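Local coordinates for putative fusidic acid resistance protein (Staphylococcus aureus, PDB 2YB5), which probably binds elongation factor G and clears it from the ribosome, thereby conferring resistance to the antibiotic fusidic acid, at residues Thr61-Val66 against Glu74-Glu79; Val19-Lys24 against Asp39-Glu44; Ser93-Ile98 against Tyr132-Asn137. All blocks are in the same frame, centred on the assembly; numbering follows the deposited sequence.

In the fold
From the N terminus, helix 9-27 turns back into helix 35-50, and contact 2 closes this antiparallel hairpin. The chain then enters the short helix 59-63, loops round and returns as helix 70-80; contact 1 closes that shorter loop. The two contacts follow in series, neither nesting nor crossing, but they adjoin in space: Ile63 packs on Leu42, and helix 70-80 reaches helix 9-27 through a probable hydrogen bond, Glu74 OE2 to Tyr20 OH. Together they tie four helices of the N-terminal part into one bundle. Contact 3, its centre about 36 Å from the centres of both others and across the chain's centre, closes a longer loop from helix 92-98 to strand 130-136 in the zinc-finger region.

Contact 1: Thr61-Val66 against Glu74-Glu79; sequences TSIDDV and EHLLNE
Ser62 and Leu76 meet where the short helix 59-63 faces helix 70-80, their CA atoms 8.3 Å apart. With OG anti to the backbone N (chi1 -167°), the serine hydroxyl is swung into the fork of the leucine and lies near both methyls. The distance from Ser62 OG to Leu76 CD1 is 3.1 Å, short enough for an oxygen against a methyl that the exact value is doubtful; Leu76 CD2 stands back at 3.6 Å from the same Ser62 OG. Next to this close point the packing is thinner: Ile63 offers its CG2 to Leu76 CD1 at 4.3 Å and is itself buried, resting on Leu42 and Ile45 of helix 35-50. The solvent side is different in character. His75 and Glu79 of helix 70-80 are exposed and meet each other instead, Glu79 CG lying 4.1 Å above the plane of the imidazole, offset toward its rim. After Ile63 the helix gives way to an inverse gamma turn centred on Asp64, whose carboxylate forms a salt bridge with Lys38. Within the N-terminal, elongation factor G-binding region, two neighbouring helices are thus joined through a few side chains burying 104 Å². No hydrogen bond crosses between 61-66 and 74-79; the join rests on van der Waals packing, part of it a hydroxyl set against methyls, without a directional bond between the segments.

Contact 2: Val19-Lys24 against Asp39-Glu44; sequences VYQLIK and DFLLNE
Two leucines with unusual torsions meet here: Leu22 has chi1 at -95°, away from a staggered position, and Leu41 has chi2 at 32°, also well off one. The first carries the end of Leu22 across toward helix 35-50, although its CB sets out along the flank of its own helix; the second lays Leu41 CD2 over the Leu22 branch. The two side chains slide past each other in opposite directions. Leu41 CD2 comes to 3.6 Å from Leu22 CG, and Leu41 CB to 3.8 Å from the same Leu22 CG, so the contact runs along the flank of the chain and not merely at its methyls. The nearest pair, Leu22 CD2 to Leu41 CD2, is 3.3 Å apart. Leu42 approaches differently, crossing Leu22 at about a right angle and bringing its CD2 to 3.4 Å from Leu22 CD1. Both methyl pairs are tighter than usual van der Waals contact; together with the two torsions this leaves the precise methyl positions doubtful. One residue before Leu22, the stem of Gln21 makes a lighter border, with Gln21 CG 4.3 Å from Leu41 CD2, while its amide leads away from helix 35-50. The side-chain contact is carbon against carbon throughout, and three of the four residues are buried. The local axes are nearly antiparallel (167°) and approach to 9.7 Å, as expected of a helical hairpin in the elongation factor G-binding region. Around it, Leu41 also touches Leu25 and Leu22 touches Lys38, which extends the seam along both helices. Helix 59-63 adjoins the pair, Phe59 resting on Val19, which also packs on Ile45 of helix 35-50.

Contact 3: Ser93-Ile98 against Tyr132-Asn137; sequences SQLEKI and YIVYKN
Leu95 and Ile98 meet Val134 from a helix whose turn is held by a 2.9 Å bond from Lys97 N to Ser93 O, the shortest within the two segments. This is a helix-on-sheet contact in the treble-clef zinc-finger region: helix 92-98 packs against an antiparallel sheet through strand 130-136. Val134 serves both helix residues because its two methyls part. CG1 is anti to the backbone N (chi1 171°) and CG2 lies beside that N, so Leu95 takes one branch and Ile98 the other. Phe142, Trp123 and Phe99 also touch Val134 and complete an apolar patch, which buries the valine and leucine. Neighbouring residues on the strand alternate, and Tyr135 instead packs on Leu207, Tyr208 and Ile211 of helix 204-214, so helices line both faces of the strand. The join between the two segments is purely apolar and modest, with 102 Å² buried. Its closer arm brings Leu95 CD1 to 3.9 Å from Val134 CG2; the slacker arm leaves Ile98 CD1 at 4.4 Å from Val134 CG1.

Contact 1: Thr61-Val66 against Glu74-Glu79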
# COMPACT_ATOMS: atom_id res chain seq x y z
N THR A 61 9.54 18.41 -13.85
CA THR A 61 9.30 19.50 -14.80
C THR A 61 7.92 19.37 -15.43
O THR A 61 7.16 20.33 -15.48
CB THR A 61 10.39 19.55 -15.91
OG1 THR A 61 11.60 20.11 -15.37
CG2 THR A 61 9.93 20.40 -17.10
N SER A 62 7.60 18.17 -15.89
CA SER A 62 6.30 17.90 -16.50
C SER A 62 5.10 18.23 -15.59
O SER A 62 4.14 18.84 -16.07
CB SER A 62 6.22 16.44 -16.93
OG SER A 62 5.11 16.24 -17.78
N ILE A 63 5.16 17.85 -14.31
CA ILE A 63 4.05 18.11 -13.36
C ILE A 63 4.00 19.54 -12.80
O ILE A 63 2.96 19.97 -12.29
CB ILE A 63 4.03 17.10 -12.16
CG1 ILE A 63 5.27 17.24 -11.28
CG2 ILE A 63 3.88 15.66 -12.65
CD1 ILE A 63 5.38 16.17 -10.21
N ASP A 64 5.10 20.27 -12.88
CA ASP A 64 5.15 21.66 -12.45
C ASP A 64 4.44 22.55 -13.47
O ASP A 64 5.06 23.38 -14.13
CB ASP A 64 6.60 22.10 -12.25
CG ASP A 64 6.73 23.42 -11.52
OD1 ASP A 64 5.70 24.08 -11.28
OD2 ASP A 64 7.86 23.80 -11.18
N ASP A 65 3.12 22.38 -13.58
CA ASP A 65 2.32 23.01 -14.62
C ASP A 65 0.89 23.19 -14.12
O ASP A 65 0.14 22.21 -14.06
CB ASP A 65 2.35 22.15 -15.89
CG ASP A 65 1.69 22.84 -17.10
OD1 ASP A 65 0.49 23.18 -17.03
OD2 ASP A 65 2.39 23.05 -18.12
N VAL A 66 0.51 24.42 -13.81
CA VAL A 66 -0.83 24.74 -13.28
C VAL A 66 -2.00 24.24 -14.14
O VAL A 66 -3.13 24.16 -13.66
CB VAL A 66 -1.01 26.27 -13.05
CG1 VAL A 66 -0.12 26.76 -11.92
CG2 VAL A 66 -0.74 27.05 -14.33
N GLU A 74 -2.07 10.95 -14.82
CA GLU A 74 -2.18 9.49 -14.82
C GLU A 74 -1.25 8.82 -15.83
O GLU A 74 -0.65 7.79 -15.54
CB GLU A 74 -3.63 9.05 -15.08
CG GLU A 74 -4.61 9.47 -13.98
CD GLU A 74 -4.40 8.73 -12.68
OE1 GLU A 74 -4.26 7.49 -12.72
OE2 GLU A 74 -4.38 9.38 -11.61
N HIS A 75 -1.15 9.40 -17.02
CA HIS A 75 -0.23 8.91 -18.05
C HIS A 75 1.21 8.96 -17.56
O HIS A 75 1.93 7.97 -17.63
CB HIS A 75 -0.37 9.75 -19.33
CG HIS A 75 0.67 9.45 -20.36
ND1 HIS A 75 0.71 8.27 -21.07
CD2 HIS A 75 1.72 10.19 -20.81
CE1 HIS A 75 1.74 8.29 -21.90
NE2 HIS A 75 2.36 9.44 -21.76
N LEU A 76 1.62 10.12 -17.05
CA LEU A 76 2.98 10.30 -16.53
C LEU A 76 3.24 9.37 -15.35
O LEU A 76 4.32 8.78 -15.25
CB LEU A 76 3.22 11.77 -16.13
CG LEU A 76 3.16 12.82 -17.25
CD1 LEU A 76 3.08 14.23 -16.66
CD2 LEU A 76 4.36 12.71 -18.19
N LEU A 77 2.25 9.23 -14.46
CA LEU A 77 2.35 8.28 -13.33
C LEU A 77 2.47 6.85 -13.83
O LEU A 77 3.29 6.10 -13.33
CB LEU A 77 1.14 8.40 -12.39
CG LEU A 77 1.10 9.57 -11.40
CD1 LEU A 77 -0.20 9.56 -10.61
CD2 LEU A 77 2.30 9.55 -10.45
N ASN A 78 1.65 6.47 -14.81
CA ASN A 78 1.73 5.13 -15.43
C ASN A 78 3.10 4.87 -16.07
O ASN A 78 3.57 3.74 -16.09
CB ASN A 78 0.62 4.94 -16.47
CG ASN A 78 -0.75 4.75 -15.85
OD1 ASN A 78 -0.93 4.90 -14.64
ND2 ASN A 78 -1.73 4.42 -16.68
N GLU A 79 3.72 5.93 -16.59
CA GLU A 79 5.08 5.85 -17.11
C GLU A 79 6.09 5.61 -15.99
O GLU A 79 7.16 5.04 -16.23
CB GLU A 79 5.45 7.12 -17.88
CG GLU A 79 4.81 7.22 -19.25
CD GLU A 79 5.21 8.50 -19.99
OE1 GLU A 79 5.20 9.58 -19.37
OE2 GLU A 79 5.53 8.41 -21.19

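Contact 2: Val19-Lys24 against Asp39-Glu44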
# COMPACT_ATOMS: atom_id res chain seq x y z
N VAL A 19 0.85 14.01 -5.99
CA VAL A 19 0.46 14.58 -7.27
C VAL A 19 -0.99 15.09 -7.24
O VAL A 19 -1.26 16.19 -7.73
CB VAL A 19 0.66 13.57 -8.43
CG1 VAL A 19 -0.01 14.06 -9.70
CG2 VAL A 19 2.15 13.35 -8.67
N TYR A 20 -1.91 14.33 -6.64
CA TYR A 20 -3.29 14.80 -6.48
C TYR A 20 -3.37 16.01 -5.56
O TYR A 20 -4.23 16.86 -5.74
CB TYR A 20 -4.23 13.71 -5.93
CG TYR A 20 -4.42 12.47 -6.79
CD1 TYR A 20 -4.32 12.50 -8.18
CD2 TYR A 20 -4.71 11.25 -6.18
CE1 TYR A 20 -4.51 11.34 -8.95
CE2 TYR A 20 -4.90 10.09 -6.93
CZ TYR A 20 -4.80 10.14 -8.31
OH TYR A 20 -4.99 8.96 -9.02
N GLN A 21 -2.50 16.07 -4.55
CA GLN A 21 -2.47 17.23 -3.67
C GLN A 21 -2.07 18.48 -4.46
O GLN A 21 -2.63 19.54 -4.24
CB GLN A 21 -1.54 17.01 -2.47
CG GLN A 21 -1.73 18.04 -1.33
CD GLN A 21 -2.89 17.70 -0.38
OE1 GLN A 21 -3.70 16.82 -0.65
NE2 GLN A 21 -2.97 18.42 0.73
N LEU A 22 -1.11 18.33 -5.38
CA LEU A 22 -0.72 19.40 -6.29
C LEU A 22 -1.90 19.90 -7.11
O LEU A 22 -2.04 21.10 -7.33
CB LEU A 22 0.39 18.94 -7.24
CG LEU A 22 1.84 19.25 -6.86
CD1 LEU A 22 2.78 18.75 -7.97
CD2 LEU A 22 2.03 20.73 -6.63
N ILE A 23 -2.75 18.97 -7.55
CA ILE A 23 -3.95 19.32 -8.29
C ILE A 23 -4.96 20.11 -7.44
O ILE A 23 -5.64 20.99 -7.95
CB ILE A 23 -4.61 18.07 -8.89
CG1 ILE A 23 -3.74 17.52 -10.03
CG2 ILE A 23 -6.01 18.39 -9.41
CD1 ILE A 23 -4.18 16.16 -10.56
N LYS A 24 -5.05 19.78 -6.15
CA LYS A 24 -5.88 20.57 -5.22
C LYS A 24 -5.38 22.01 -5.18
O LYS A 24 -6.17 22.94 -5.33
CB LYS A 24 -5.87 19.98 -3.81
CG LYS A 24 -6.74 18.74 -3.61
CD LYS A 24 -6.47 18.11 -2.25
CE LYS A 24 -7.59 17.19 -1.80
NZ LYS A 24 -7.24 16.47 -0.53
N ASP A 39 6.26 24.06 -4.00
CA ASP A 39 7.65 23.62 -3.95
C ASP A 39 7.78 22.47 -2.95
O ASP A 39 8.57 21.56 -3.16
CB ASP A 39 8.59 24.77 -3.57
CG ASP A 39 8.67 25.85 -4.64
OD1 ASP A 39 8.47 25.56 -5.84
OD2 ASP A 39 8.97 27.01 -4.27
N PHE A 40 7.01 22.52 -1.86
CA PHE A 40 7.02 21.43 -0.89
C PHE A 40 6.64 20.09 -1.53
O PHE A 40 7.39 19.13 -1.44
CB PHE A 40 6.08 21.71 0.29
CG PHE A 40 5.97 20.54 1.24
CD1 PHE A 40 7.04 20.18 2.04
CD2 PHE A 40 4.80 19.78 1.30
CE1 PHE A 40 6.95 19.11 2.92
CE2 PHE A 40 4.70 18.70 2.17
CZ PHE A 40 5.77 18.36 2.98
N LEU A 41 5.47 20.06 -2.16
CA LEU A 41 4.95 18.87 -2.84
C LEU A 41 5.97 18.35 -3.85
O LEU A 41 6.31 17.17 -3.85
CB LEU A 41 3.64 19.19 -3.56
CG LEU A 41 2.34 19.33 -2.73
CD1 LEU A 41 2.59 19.86 -1.35
CD2 LEU A 41 1.32 20.18 -3.44
N LEU A 42 6.47 19.24 -4.70
CA LEU A 42 7.42 18.83 -5.73
C LEU A 42 8.67 18.19 -5.12
O LEU A 42 9.12 17.12 -5.59
CB LEU A 42 7.79 20.01 -6.62
CG LEU A 42 6.64 20.56 -7.47
CD1 LEU A 42 7.11 21.79 -8.25
CD2 LEU A 42 6.09 19.47 -8.39
N ASN A 43 9.21 18.81 -4.07
CA ASN A 43 10.39 18.26 -3.40
C ASN A 43 10.16 16.94 -2.67
O ASN A 43 11.09 16.13 -2.57
CB ASN A 43 11.03 19.29 -2.45
CG ASN A 43 12.08 20.16 -3.15
OD1 ASN A 43 12.80 19.70 -4.04
ND2 ASN A 43 12.17 21.41 -2.74
N GLU A 44 8.95 16.71 -2.15
CA GLU A 44 8.59 15.41 -1.55
C GLU A 44 8.62 14.30 -2.59
O GLU A 44 9.13 13.21 -2.33
CB GLU A 44 7.20 15.45 -0.91
CG GLU A 44 7.11 16.34 0.33
CD GLU A 44 7.85 15.75 1.51
OE1 GLU A 44 7.42 14.68 2.00
OE2 GLU A 44 8.85 16.37 1.95

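Contact 3: Ser93-Ile98 against Tyr132-Asn137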
# COMPACT_ATOMS: atom_id res chain seq x y z
N SER A 93 6.32 -23.88 -1.01
CA SER A 93 6.98 -24.36 0.20
C SER A 93 7.28 -23.20 1.17
O SER A 93 7.09 -23.35 2.37
CB SER A 93 8.23 -25.18 -0.11
OG SER A 93 9.20 -24.42 -0.80
N GLN A 94 7.67 -22.04 0.68
CA GLN A 94 7.89 -20.89 1.59
C GLN A 94 6.60 -20.50 2.32
O GLN A 94 6.63 -20.24 3.51
CB GLN A 94 8.40 -19.68 0.83
CG GLN A 94 9.83 -19.75 0.34
CD GLN A 94 10.24 -18.47 -0.39
OE1 GLN A 94 9.73 -18.16 -1.47
NE2 GLN A 94 11.14 -17.70 0.22
N LEU A 95 5.50 -20.44 1.59
CA LEU A 95 4.18 -20.17 2.15
C LEU A 95 3.77 -21.21 3.19
O LEU A 95 3.30 -20.87 4.27
CB LEU A 95 3.16 -20.15 1.01
CG LEU A 95 1.92 -19.27 1.10
CD1 LEU A 95 2.26 -17.80 1.41
CD2 LEU A 95 1.19 -19.36 -0.23
N GLU A 96 3.94 -22.48 2.84
CA GLU A 96 3.64 -23.56 3.77
C GLU A 96 4.49 -23.46 5.05
O GLU A 96 4.00 -23.75 6.14
CB GLU A 96 3.77 -24.91 3.07
CG GLU A 96 2.64 -25.14 2.06
CD GLU A 96 2.92 -26.20 1.01
OE1 GLU A 96 4.06 -26.71 0.89
OE2 GLU A 96 1.96 -26.52 0.28
N LYS A 97 5.75 -23.02 4.92
CA LYS A 97 6.63 -22.84 6.07
C LYS A 97 6.21 -21.68 6.96
O LYS A 97 6.21 -21.80 8.18
CB LYS A 97 8.07 -22.63 5.62
CG LYS A 97 9.04 -22.39 6.79
CD LYS A 97 10.46 -22.75 6.39
CE LYS A 97 11.41 -22.74 7.58
NZ LYS A 97 12.65 -23.51 7.25
N ILE A 98 5.86 -20.56 6.35
CA ILE A 98 5.36 -19.40 7.08
C ILE A 98 4.13 -19.80 7.91
O ILE A 98 4.01 -19.42 9.07
CB ILE A 98 5.00 -18.25 6.12
CG1 ILE A 98 6.28 -17.67 5.51
CG2 ILE A 98 4.19 -17.15 6.85
CD1 ILE A 98 6.03 -16.81 4.28
N TYR A 132 -5.33 -14.23 5.62
CA TYR A 132 -3.90 -14.43 5.70
C TYR A 132 -3.22 -13.17 5.17
O TYR A 132 -3.69 -12.59 4.19
CB TYR A 132 -3.49 -15.59 4.80
CG TYR A 132 -3.97 -16.93 5.26
CD1 TYR A 132 -3.21 -17.68 6.15
CD2 TYR A 132 -5.16 -17.47 4.79
CE1 TYR A 132 -3.62 -18.91 6.56
CE2 TYR A 132 -5.58 -18.72 5.21
CZ TYR A 132 -4.80 -19.43 6.10
OH TYR A 132 -5.19 -20.67 6.53
N ILE A 133 -2.13 -12.77 5.81
CA ILE A 133 -1.37 -11.59 5.39
C ILE A 133 0.11 -11.94 5.33
O ILE A 133 0.66 -12.39 6.31
CB ILE A 133 -1.60 -10.40 6.35
CG1 ILE A 133 -2.99 -9.80 6.12
CG2 ILE A 133 -0.51 -9.33 6.17
CD1 ILE A 133 -3.57 -9.03 7.34
N VAL A 134 0.74 -11.75 4.17
CA VAL A 134 2.16 -12.02 3.98
C VAL A 134 2.84 -10.73 3.51
O VAL A 134 2.27 -9.97 2.73
CB VAL A 134 2.39 -13.18 2.97
CG1 VAL A 134 3.87 -13.33 2.60
CG2 VAL A 134 1.85 -14.51 3.55
N TYR A 135 4.04 -10.50 4.03
CA TYR A 135 4.83 -9.31 3.76
C TYR A 135 6.32 -9.58 4.02
O TYR A 135 6.70 -10.62 4.58
CB TYR A 135 4.35 -8.14 4.64
CG TYR A 135 4.45 -8.43 6.12
CD1 TYR A 135 5.62 -8.13 6.82
CD2 TYR A 135 3.41 -9.02 6.83
CE1 TYR A 135 5.74 -8.40 8.17
CE2 TYR A 135 3.52 -9.32 8.17
CZ TYR A 135 4.69 -8.99 8.84
OH TYR A 135 4.85 -9.26 10.16
N LYS A 136 7.14 -8.63 3.59
CA LYS A 136 8.58 -8.62 3.89
C LYS A 136 8.83 -7.72 5.09
O LYS A 136 8.29 -6.61 5.15
CB LYS A 136 9.37 -8.09 2.71
CG LYS A 136 9.39 -8.99 1.50
CD LYS A 136 10.27 -10.21 1.70
CE LYS A 136 10.60 -10.89 0.37
NZ LYS A 136 11.75 -10.24 -0.33
N ASN A 137 9.65 -8.18 6.03
CA ASN A 137 10.00 -7.37 7.21
C ASN A 137 11.18 -6.42 6.94
O ASN A 137 11.70 -6.37 5.83
CB ASN A 137 10.27 -8.26 8.44
CG ASN A 137 11.46 -9.17 8.26
OD1 ASN A 137 12.35 -8.89 7.46
ND2 ASN A 137 11.50 -10.25 9.03